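Local structure of protein yciO (Escherichia coli, 1K7J) at residues Val84-Arg87 against Leu88-Asn92. The protein is a SUA5-family protein of unknown function that may bind double-stranded RNA. Numbering follows the deposited sequence.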
loop_
_atom_site.group_PDB
_atom_site.type_symbol
_atom_site.label_atom_id
_atom_site.label_comp_id
_atom_site.label_asym_id
_atom_site.label_seq_id
_atom_site.Cartn_x
_atom_site.Cartn_y
_atom_site.Cartn_z
ATOM N N VAL A 84 20.621 2.963 -10.309
ATOM C CA VAL A 84 20.195 1.575 -10.441
ATOM C C VAL A 84 18.704 1.416 -10.157
ATOM O O VAL A 84 17.972 0.820 -10.952
ATOM C CB VAL A 84 21.004 0.658 -9.498
ATOM C CG1 VAL A 84 20.396 -0.736 -9.468
ATOM C CG2 VAL A 84 22.452 0.578 -9.972
ATOM N N ALA A 85 18.259 1.964 -9.031
ATOM C CA ALA A 85 16.856 1.873 -8.643
ATOM C C ALA A 85 15.938 2.588 -9.630
ATOM O O ALA A 85 14.884 2.069 -9.998
ATOM C CB ALA A 85 16.664 2.452 -7.248
ATOM N N PHE A 86 16.339 3.782 -10.054
ATOM C CA PHE A 86 15.533 4.559 -10.987
ATOM C C PHE A 86 15.280 3.821 -12.294
ATOM O O PHE A 86 14.137 3.712 -12.742
ATOM C CB PHE A 86 16.206 5.894 -11.298
ATOM C CG PHE A 86 15.406 6.765 -12.218
ATOM C CD1 PHE A 86 14.222 7.354 -11.783
ATOM C CD2 PHE A 86 15.816 6.974 -13.532
ATOM C CE1 PHE A 86 13.455 8.139 -12.646
ATOM C CE2 PHE A 86 15.059 7.756 -14.400
ATOM C CZ PHE A 86 13.877 8.339 -13.955
ATOM N N ARG A 87 16.346 3.319 -12.906
ATOM C CA ARG A 87 16.224 2.608 -14.172
ATOM C C ARG A 87 15.331 1.379 -14.063
ATOM O O ARG A 87 14.529 1.102 -14.956
ATOM C CB ARG A 87 17.605 2.200 -14.683
ATOM C CG ARG A 87 18.528 3.367 -14.980
ATOM C CD ARG A 87 19.717 2.892 -15.796
ATOM N NE ARG A 87 19.278 2.340 -17.075
ATOM C CZ ARG A 87 20.016 1.549 -17.848
ATOM N NH1 ARG A 87 21.242 1.206 -17.475
ATOM N NH2 ARG A 87 19.521 1.096 -18.993
ATOM N N LEU A 88 15.460 0.643 -12.967
ATOM C CA LEU A 88 14.642 -0.547 -12.782
ATOM C C LEU A 88 13.173 -0.208 -12.563
ATOM O O LEU A 88 12.290 -0.821 -13.164
ATOM C CB LEU A 88 15.173 -1.373 -11.607
ATOM C CG LEU A 88 16.455 -2.155 -11.908
ATOM C CD1 LEU A 88 17.051 -2.707 -10.620
ATOM C CD2 LEU A 88 16.135 -3.284 -12.885
HETATM N N MSE A 89 12.897 0.781 -11.721
HETATM C CA MSE A 89 11.510 1.132 -11.453
HETATM C C MSE A 89 10.808 1.862 -12.590
HETATM O O MSE A 89 9.614 1.680 -12.784
HETATM C CB MSE A 89 11.405 1.956 -10.169
HETATM C CG MSE A 89 11.826 1.194 -8.934
HETATM SE SE MSE A 89 11.500 2.230 -7.330
HETATM C CE MSE A 89 12.808 3.649 -7.644
ATOM N N LYS A 90 11.539 2.675 -13.345
ATOM C CA LYS A 90 10.926 3.417 -14.445
ATOM C C LYS A 90 10.313 2.476 -15.479
ATOM O O LYS A 90 9.353 2.830 -16.162
ATOM C CB LYS A 90 11.957 4.327 -15.124
ATOM C CG LYS A 90 13.064 3.587 -15.850
ATOM C CD LYS A 90 14.101 4.552 -16.412
ATOM C CE LYS A 90 15.231 3.804 -17.105
ATOM N NZ LYS A 90 16.329 4.723 -17.531
ATOM N N ASN A 91 10.866 1.274 -15.587
ATOM C CA ASN A 91 10.370 0.298 -16.549
ATOM C C ASN A 91 9.516 -0.788 -15.908
ATOM O O ASN A 91 9.132 -1.757 -16.564
ATOM C CB ASN A 91 11.544 -0.344 -17.291
ATOM C CG ASN A 91 12.289 0.650 -18.159
ATOM O OD1 ASN A 91 11.684 1.375 -18.951
ATOM N ND2 ASN A 91 13.610 0.684 -18.020
ATOM N N ASN A 92 9.206 -0.620 -14.629
ATOM C CA ASN A 92 8.408 -1.605 -13.917
ATOM C C ASN A 92 7.397 -0.957 -12.979
ATOM O O ASN A 92 7.238 -1.361 -11.826
ATOM C CB ASN A 92 9.332 -2.558 -13.157
ATOM C CG ASN A 92 10.183 -3.395 -14.090
ATOM O OD1 ASN A 92 9.684 -4.299 -14.764
ATOM N ND2 ASN A 92 11.476 -3.090 -14.149
#
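Lys90 lies back along the last turn of helix 83-90, beside Arg87. Its chi1 of 67° turns CG over the helix, 3.0 Å from Arg87 O. The rest of the chain is straight and runs alongside the arginine. CE passes Arg87 CA at 3.3 Å. Lys90 NZ ends 3.6 Å from Arg87 CG, at the guanidinium edge and near its plane. It is 3.8 Å from Arg87 NE, so the two charges probably repel mildly, eased by solvent. Phe86 meets the same lysine from another side: its CE2 is 3.9 Å from Lys90 CD, and the side chains cross at about a right angle.

Val84 and Leu88 lie side by side, with Val84 CG1 4.0 Å from Leu88 CD1. On the buried side selenomethionine Met89 bends at its last torsion (chi3 -67°). This brings CE back to 4.1 Å from Ala85 CB.

The backbone N-H groups of Leu88, Met89 and Lys90 hydrogen-bond the carbonyl oxygens of Val84, Ala85 and Phe86. In the turn beyond, Asn92 ND2 makes a short hydrogen bond to Leu88 O (2.6 Å, N-H...O 158°). The oxygen lies near the Asn92 amide plane; ND2 is tilted from the carbonyl plane. Asn92 N bonds Met89 O.

This is i to i+4 packing on an amphipathic helix, with Phe86, Arg87 and Lys90 exposed. Buried Ala85 and Met89 face Leu101 of strand 97-102. Phe86, Met89 and Lys90 touch Leu72 of helix 72-78.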